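Local coordinates for protein glutathione synthetase-like effector 30 (Gpa-GSS30-apo) (Globodera pallida, PDB 5OET) that probably acts as an effector of a plant-parasitic nematode and belongs to the family of glutathione synthetases, which join gamma-glutamylcysteine to glycine at the cost of ATP, at residues 243-255 and 275-287. Sequence-based numbering, arbitrary orientation.
Sequences AEAVILFLHGSPN and ERIKCRFITITEG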
ATOM      1  N   ALA A 243     -27.060  16.438  -6.348  1.00 54.70           N
ATOM      2  CA  ALA A 243     -25.649  16.771  -6.611  1.00 54.69           C
ATOM      3  C   ALA A 243     -24.859  17.127  -5.373  1.00 54.59           C
ATOM      4  O   ALA A 243     -23.653  16.928  -5.361  1.00 53.15           O
ATOM      5  CB  ALA A 243     -25.528  17.920  -7.602  1.00 56.48           C
ATOM      6  N   GLU A 244     -25.530  17.677  -4.360  1.00 56.13           N
ATOM      7  CA  GLU A 244     -24.873  18.091  -3.115  1.00 57.20           C
ATOM      8  C   GLU A 244     -24.867  17.025  -2.009  1.00 54.69           C
ATOM      9  O   GLU A 244     -24.216  17.234  -0.971  1.00 54.77           O
ATOM     10  CB  GLU A 244     -25.451  19.436  -2.603  1.00 61.54           C
ATOM     11  CG  GLU A 244     -24.836  20.708  -3.218  1.00 65.43           C
ATOM     12  CD  GLU A 244     -23.292  20.849  -3.091  1.00 68.52           C
ATOM     13  OE1 GLU A 244     -22.623  20.251  -2.195  1.00 70.02           O
ATOM     14  OE2 GLU A 244     -22.722  21.570  -3.931  1.00 71.46           O
ATOM     15  N   ALA A 245     -25.532  15.886  -2.242  1.00 51.96           N
ATOM     16  CA  ALA A 245     -25.549  14.763  -1.304  1.00 49.25           C
ATOM     17  C   ALA A 245     -24.253  13.974  -1.210  1.00 47.64           C
ATOM     18  O   ALA A 245     -23.525  13.814  -2.194  1.00 46.25           O
ATOM     19  CB  ALA A 245     -26.668  13.806  -1.642  1.00 48.91           C
ATOM     20  N   VAL A 246     -24.022  13.437  -0.010  1.00 47.31           N
ATOM     21  CA  VAL A 246     -22.797  12.729   0.351  1.00 46.59           C
ATOM     22  C   VAL A 246     -23.079  11.263   0.511  1.00 45.49           C
ATOM     23  O   VAL A 246     -24.207  10.862   0.749  1.00 47.13           O
ATOM     24  CB  VAL A 246     -22.195  13.205   1.712  1.00 47.55           C
ATOM     25  CG1 VAL A 246     -22.037  14.720   1.739  1.00 48.69           C
ATOM     26  CG2 VAL A 246     -23.010  12.722   2.935  1.00 46.89           C
ATOM     27  N   ILE A 247     -22.023  10.478   0.454  1.00 43.75           N
ATOM     28  CA  ILE A 247     -22.085   9.072   0.757  1.00 42.62           C
ATOM     29  C   ILE A 247     -21.493   8.846   2.159  1.00 42.57           C
ATOM     30  O   ILE A 247     -20.368   9.270   2.445  1.00 41.88           O
ATOM     31  CB  ILE A 247     -21.309   8.280  -0.295  1.00 41.42           C
ATOM     32  CG1 ILE A 247     -22.028   8.365  -1.638  1.00 41.60           C
ATOM     33  CG2 ILE A 247     -21.187   6.833   0.133  1.00 41.33           C
ATOM     34  CD1 ILE A 247     -21.161   7.929  -2.793  1.00 41.49           C
ATOM     35  N   LEU A 248     -22.246   8.164   3.022  1.00 41.85           N
ATOM     36  CA  LEU A 248     -21.836   7.954   4.395  1.00 41.87           C
ATOM     37  C   LEU A 248     -21.199   6.588   4.536  1.00 41.92           C
ATOM     38  O   LEU A 248     -21.793   5.581   4.126  1.00 41.87           O
ATOM     39  CB  LEU A 248     -23.039   8.056   5.309  1.00 43.16           C
ATOM     40  CG  LEU A 248     -22.792   8.290   6.798  1.00 43.58           C
ATOM     41  CD1 LEU A 248     -22.090   9.624   7.026  1.00 43.89           C
ATOM     42  CD2 LEU A 248     -24.134   8.264   7.530  1.00 44.68           C
ATOM     43  N   PHE A 249     -19.976   6.562   5.079  1.00 41.26           N
ATOM     44  CA  PHE A 249     -19.309   5.318   5.444  1.00 40.42           C
ATOM     45  C   PHE A 249     -19.445   5.229   6.954  1.00 42.07           C
ATOM     46  O   PHE A 249     -18.859   6.058   7.701  1.00 43.44           O
ATOM     47  CB  PHE A 249     -17.844   5.307   5.008  1.00 39.42           C
ATOM     48  CG  PHE A 249     -17.659   5.078   3.539  1.00 38.33           C
ATOM     49  CD1 PHE A 249     -18.039   6.037   2.615  1.00 38.89           C
ATOM     50  CD2 PHE A 249     -17.125   3.909   3.071  1.00 38.50           C
ATOM     51  CE1 PHE A 249     -17.875   5.840   1.244  1.00 38.49           C
ATOM     52  CE2 PHE A 249     -16.947   3.707   1.692  1.00 38.97           C
ATOM     53  CZ  PHE A 249     -17.341   4.673   0.777  1.00 38.02           C
ATOM     54  N   LEU A 250     -20.241   4.251   7.389  1.00 42.00           N
ATOM     55  CA  LEU A 250     -20.521   4.030   8.793  1.00 43.78           C
ATOM     56  C   LEU A 250     -19.671   2.867   9.302  1.00 44.28           C
ATOM     57  O   LEU A 250     -19.806   1.744   8.824  1.00 42.35           O
ATOM     58  CB  LEU A 250     -22.005   3.728   8.946  1.00 45.04           C
ATOM     59  CG  LEU A 250     -22.702   4.019  10.267  1.00 46.32           C
ATOM     60  CD1 LEU A 250     -22.483   5.453  10.708  1.00 48.16           C
ATOM     61  CD2 LEU A 250     -24.181   3.750  10.093  1.00 47.08           C
ATOM     62  N   HIS A 251     -18.780   3.155  10.257  1.00 45.14           N
ATOM     63  CA  HIS A 251     -17.857   2.154  10.814  1.00 44.71           C
ATOM     64  C   HIS A 251     -18.127   1.943  12.291  1.00 46.34           C
ATOM     65  O   HIS A 251     -18.794   2.739  12.916  1.00 46.03           O
ATOM     66  CB  HIS A 251     -16.407   2.596  10.591  1.00 42.45           C
ATOM     67  CG  HIS A 251     -15.968   2.453   9.177  1.00 40.52           C
ATOM     68  ND1 HIS A 251     -15.277   1.354   8.745  1.00 40.74           N
ATOM     69  CD2 HIS A 251     -16.182   3.220   8.081  1.00 40.59           C
ATOM     70  CE1 HIS A 251     -15.052   1.459   7.448  1.00 39.92           C
ATOM     71  NE2 HIS A 251     -15.628   2.560   7.011  1.00 39.53           N
ATOM     72  N   GLY A 252     -17.613   0.837  12.821  1.00 48.64           N
ATOM     73  CA  GLY A 252     -17.708   0.517  14.233  1.00 50.48           C
ATOM     74  C   GLY A 252     -16.743   1.325  15.063  1.00 52.81           C
ATOM     75  O   GLY A 252     -17.032   1.609  16.212  1.00 57.11           O
ATOM     76  N   SER A 253     -15.589   1.673  14.499  1.00 52.91           N
ATOM     77  CA  SER A 253     -14.602   2.516  15.177  1.00 54.61           C
ATOM     78  C   SER A 253     -13.610   3.095  14.139  1.00 53.66           C
ATOM     79  O   SER A 253     -13.611   2.673  12.978  1.00 51.87           O
ATOM     80  CB  SER A 253     -13.850   1.721  16.267  1.00 56.35           C
ATOM     81  OG  SER A 253     -12.587   1.220  15.804  1.00 56.18           O
ATOM     82  N   PRO A 254     -12.760   4.064  14.553  1.00 52.91           N
ATOM     83  CA  PRO A 254     -11.764   4.630  13.621  1.00 52.58           C
ATOM     84  C   PRO A 254     -10.774   3.576  13.075  1.00 53.18           C
ATOM     85  O   PRO A 254     -10.381   3.634  11.906  1.00 53.77           O
ATOM     86  CB  PRO A 254     -11.020   5.655  14.481  1.00 52.56           C
ATOM     87  CG  PRO A 254     -11.898   5.902  15.660  1.00 53.50           C
ATOM     88  CD  PRO A 254     -12.621   4.625  15.906  1.00 53.12           C
ATOM     89  N   ASN A 255     -10.399   2.619  13.926  1.00 53.00           N
ATOM     90  CA  ASN A 255      -9.483   1.556  13.570  1.00 51.59           C
ATOM     91  C   ASN A 255     -10.189   0.224  13.295  1.00 49.45           C
ATOM     92  O   ASN A 255      -9.635  -0.838  13.493  1.00 47.20           O
ATOM     93  CB  ASN A 255      -8.455   1.428  14.698  1.00 54.89           C
ATOM     94  CG  ASN A 255      -7.630   2.714  14.887  1.00 56.73           C
ATOM     95  OD1 ASN A 255      -7.014   3.236  13.928  1.00 55.12           O
ATOM     96  ND2 ASN A 255      -7.595   3.223  16.127  1.00 56.76           N
ATOM     97  N   GLU A 275     -16.539  15.029 -10.853  1.00 83.14           N
ATOM     98  CA  GLU A 275     -17.008  15.879  -9.770  1.00 84.73           C
ATOM     99  C   GLU A 275     -16.796  14.998  -8.558  1.00 81.54           C
ATOM    100  O   GLU A 275     -17.490  14.005  -8.360  1.00 81.04           O
ATOM    101  CB  GLU A 275     -18.472  16.323  -9.944  1.00 88.21           C
ATOM    102  CG  GLU A 275     -18.930  17.584  -9.184  1.00 88.81           C
ATOM    103  CD  GLU A 275     -18.480  18.900  -9.792  1.00 88.45           C
ATOM    104  OE1 GLU A 275     -17.346  18.999 -10.309  1.00 86.58           O
ATOM    105  OE2 GLU A 275     -19.272  19.855  -9.717  1.00 88.91           O
ATOM    106  N   ARG A 276     -15.720  15.288  -7.864  1.00 79.36           N
ATOM    107  CA  ARG A 276     -15.532  14.819  -6.477  1.00 78.05           C
ATOM    108  C   ARG A 276     -16.830  14.544  -5.675  1.00 72.72           C
ATOM    109  O   ARG A 276     -17.395  15.473  -5.098  1.00 72.38           O
ATOM    110  CB  ARG A 276     -14.700  15.877  -5.706  1.00 82.86           C
ATOM    111  CG  ARG A 276     -14.273  15.401  -4.306  1.00 86.65           C
ATOM    112  CD  ARG A 276     -13.090  14.434  -4.342  1.00 88.70           C
ATOM    113  NE  ARG A 276     -13.442  13.031  -4.622  1.00 90.31           N
ATOM    114  CZ  ARG A 276     -13.927  12.162  -3.730  1.00 92.57           C
ATOM    115  NH1 ARG A 276     -14.137  12.510  -2.455  1.00 93.14           N
ATOM    116  NH2 ARG A 276     -14.223  10.920  -4.115  1.00 91.76           N
ATOM    117  N   ILE A 277     -17.276  13.284  -5.596  1.00 65.08           N
ATOM    118  CA  ILE A 277     -18.329  12.922  -4.637  1.00 60.91           C
ATOM    119  C   ILE A 277     -17.761  12.854  -3.222  1.00 58.94           C
ATOM    120  O   ILE A 277     -16.796  12.152  -2.980  1.00 58.14           O
ATOM    121  CB  ILE A 277     -18.993  11.585  -4.978  1.00 59.10           C
ATOM    122  CG1 ILE A 277     -19.721  11.703  -6.313  1.00 59.85           C
ATOM    123  CG2 ILE A 277     -19.975  11.167  -3.882  1.00 58.51           C
ATOM    124  CD1 ILE A 277     -20.103  10.373  -6.905  1.00 58.79           C
ATOM    125  N   LYS A 278     -18.359  13.585  -2.292  1.00 59.64           N
ATOM    126  CA  LYS A 278     -17.864  13.594  -0.928  1.00 59.01           C
ATOM    127  C   LYS A 278     -18.325  12.313  -0.244  1.00 54.86           C
ATOM    128  O   LYS A 278     -19.485  11.925  -0.325  1.00 55.15           O
ATOM    129  CB  LYS A 278     -18.323  14.832  -0.159  1.00 62.44           C
ATOM    130  CG  LYS A 278     -17.746  16.145  -0.680  1.00 65.94           C
ATOM    131  CD  LYS A 278     -18.589  17.358  -0.242  1.00 70.09           C
ATOM    132  CE  LYS A 278     -19.871  17.518  -1.053  1.00 71.04           C
ATOM    133  NZ  LYS A 278     -20.871  18.475  -0.479  1.00 72.58           N
ATOM    134  N   CYS A 279     -17.375  11.656   0.389  1.00 50.74           N
ATOM    135  CA  CYS A 279     -17.600  10.477   1.176  1.00 49.73           C
ATOM    136  C   CYS A 279     -17.269  10.886   2.598  1.00 48.43           C
ATOM    137  O   CYS A 279     -16.189  11.406   2.835  1.00 50.32           O
ATOM    138  CB  CYS A 279     -16.653   9.359   0.707  1.00 49.29           C
ATOM    139  SG  CYS A 279     -16.998   8.748  -0.977  1.00 49.15           S
ATOM    140  N   ARG A 280     -18.170  10.657   3.540  1.00 46.00           N
ATOM    141  CA  ARG A 280     -17.956  11.110   4.894  1.00 45.85           C
ATOM    142  C   ARG A 280     -17.823   9.928   5.829  1.00 43.50           C
ATOM    143  O   ARG A 280     -18.715   9.112   5.915  1.00 43.32           O
ATOM    144  CB  ARG A 280     -19.092  12.045   5.300  1.00 48.26           C
ATOM    145  CG  ARG A 280     -19.203  13.255   4.398  1.00 49.92           C
ATOM    146  CD  ARG A 280     -18.058  14.255   4.608  1.00 52.04           C
ATOM    147  NE  ARG A 280     -18.610  15.525   5.108  1.00 55.50           N
ATOM    148  CZ  ARG A 280     -18.558  15.978   6.363  1.00 57.74           C
ATOM    149  NH1 ARG A 280     -17.932  15.327   7.336  1.00 57.84           N
ATOM    150  NH2 ARG A 280     -19.150  17.120   6.649  1.00 61.30           N
ATOM    151  N   PHE A 281     -16.684   9.828   6.504  1.00 43.10           N
ATOM    152  CA  PHE A 281     -16.380   8.702   7.394  1.00 42.25           C
ATOM    153  C   PHE A 281     -16.736   9.048   8.821  1.00 43.87           C
ATOM    154  O   PHE A 281     -16.121   9.936   9.403  1.00 42.98           O
ATOM    155  CB  PHE A 281     -14.915   8.309   7.308  1.00 40.50           C
ATOM    156  CG  PHE A 281     -14.618   7.477   6.120  1.00 40.01           C
ATOM    157  CD1 PHE A 281     -14.770   8.005   4.840  1.00 39.43           C
ATOM    158  CD2 PHE A 281     -14.236   6.150   6.259  1.00 39.59           C
ATOM    159  CE1 PHE A 281     -14.522   7.239   3.730  1.00 38.48           C
ATOM    160  CE2 PHE A 281     -13.981   5.378   5.147  1.00 38.29           C
ATOM    161  CZ  PHE A 281     -14.124   5.924   3.877  1.00 38.37           C
ATOM    162  N   ILE A 282     -17.717   8.325   9.362  1.00 45.25           N
ATOM    163  CA  ILE A 282     -18.252   8.569  10.696  1.00 47.00           C
ATOM    164  C   ILE A 282     -18.316   7.224  11.447  1.00 46.16           C
ATOM    165  O   ILE A 282     -18.614   6.202  10.827  1.00 47.10           O
ATOM    166  CB  ILE A 282     -19.641   9.292  10.571  1.00 48.21           C
ATOM    167  CG1 ILE A 282     -19.944  10.118  11.801  1.00 50.17           C
ATOM    168  CG2 ILE A 282     -20.804   8.326  10.316  1.00 47.98           C
ATOM    169  CD1 ILE A 282     -21.293  10.803  11.734  1.00 51.81           C
ATOM    170  N   THR A 283     -18.015   7.195  12.746  1.00 46.50           N
ATOM    171  CA  THR A 283     -18.328   6.006  13.528  1.00 48.32           C
ATOM    172  C   THR A 283     -19.774   6.061  13.927  1.00 51.08           C
ATOM    173  O   THR A 283     -20.399   7.115  13.876  1.00 53.92           O
ATOM    174  CB  THR A 283     -17.537   5.833  14.830  1.00 48.97           C
ATOM    175  OG1 THR A 283     -17.887   6.855  15.757  1.00 50.66           O
ATOM    176  CG2 THR A 283     -16.077   5.854  14.583  1.00 49.53           C
ATOM    177  N   ILE A 284     -20.287   4.912  14.351  1.00 52.54           N
ATOM    178  CA  ILE A 284     -21.656   4.802  14.817  1.00 53.45           C
ATOM    179  C   ILE A 284     -21.887   5.521  16.152  1.00 54.10           C
ATOM    180  O   ILE A 284     -22.989   6.003  16.377  1.00 54.70           O
ATOM    181  CB  ILE A 284     -22.118   3.323  14.856  1.00 53.42           C
ATOM    182  CG1 ILE A 284     -23.652   3.247  14.835  1.00 54.24           C
ATOM    183  CG2 ILE A 284     -21.531   2.580  16.048  1.00 53.46           C
ATOM    184  CD1 ILE A 284     -24.176   1.852  14.698  1.00 53.64           C
ATOM    185  N   THR A 285     -20.873   5.611  17.015  1.00 55.57           N
ATOM    186  CA  THR A 285     -20.973   6.448  18.244  1.00 60.23           C
ATOM    187  C   THR A 285     -21.171   7.935  17.948  1.00 62.30           C
ATOM    188  O   THR A 285     -22.014   8.589  18.565  1.00 62.67           O
ATOM    189  CB  THR A 285     -19.724   6.325  19.147  1.00 61.05           C
ATOM    190  OG1 THR A 285     -19.514   4.950  19.456  1.00 63.19           O
ATOM    191  CG2 THR A 285     -19.905   7.077  20.466  1.00 62.12           C
ATOM    192  N   GLU A 286     -20.369   8.459  17.028  1.00 63.54           N
ATOM    193  CA  GLU A 286     -20.441   9.864  16.601  1.00 64.77           C
ATOM    194  C   GLU A 286     -21.772  10.156  15.905  1.00 63.91           C
ATOM    195  O   GLU A 286     -22.348  11.240  16.062  1.00 66.35           O
ATOM    196  CB  GLU A 286     -19.361  10.161  15.554  1.00 65.09           C
ATOM    197  CG  GLU A 286     -17.910  10.139  16.009  1.00 67.21           C
ATOM    198  CD  GLU A 286     -16.909  10.176  14.848  1.00 66.65           C
ATOM    199  OE1 GLU A 286     -17.156   9.599  13.768  1.00 65.30           O
ATOM    200  OE2 GLU A 286     -15.851  10.830  15.018  1.00 66.29           O
ATOM    201  N   GLY A 287     -22.256   9.177  15.145  1.00 60.57           N
ATOM    202  CA  GLY A 287     -23.556   9.272  14.490  1.00 61.42           C
ATOM    203  C   GLY A 287     -24.783   9.566  15.366  1.00 62.29           C
ATOM    204  O   GLY A 287     -25.820  10.001  14.845  1.00 62.61           O
TER
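Phe249 and Phe281 form an offset stack, with ring planes only 7° apart and centroids separated by 4.6 Å. The slide between them places Phe249 CB over the centre of the Phe281 ring, a CH-pi contact 3.7 Å from the Phe281 centroid, while Phe281 CZ lies over the Phe249 face toward its rim. In both phenylalanines CG lies anti to the carbonyl carbon, a shared torsion that sends the two side chains the same way. His251 extends the aromatic cluster past Phe281, but those two rings barely overlap, and Cys279 SG approaches Phe249 CE1 obliquely at 3.8 Å. On the opposite sheet face, the CG2 branch of Ile282 packs against both leucines, reaching Leu250 CD1 at 3.4 Å and Leu248 CD1 at 3.8 Å.

Between these two layers of side chains, strands 246-251 and 279-283 run parallel, their axes 25° apart. Joined through helix 259-270, they make a beta-alpha-beta unit. The backbone ladder alternates in the parallel manner: Ile247, Phe249 and His251 each use both N and O, bonding to the residues that flank their bridge partners. The bond from Ile282 N to Phe249 O is almost straight at 179°; that from Ile284 N to His251 O is the most bent of the six. At the start of the ladder, Lys278 NZ forms a salt bridge with Glu244 OE1 at 3.0 Å.

Thr283 of strand 279-283 opens an ST motif, in which Glu286 N donates to Thr283 OG1. A reciprocal bond runs from Thr283 N to Glu286 OE1 at 2.7 Å. Farther out, Phe312 meets Phe249 with nearly perpendicular planes, and Arg263 makes a cation-pi contact with Phe281. Arg280, whose CG packs on Val246, forms a salt bridge with Glu49 of the second subunit.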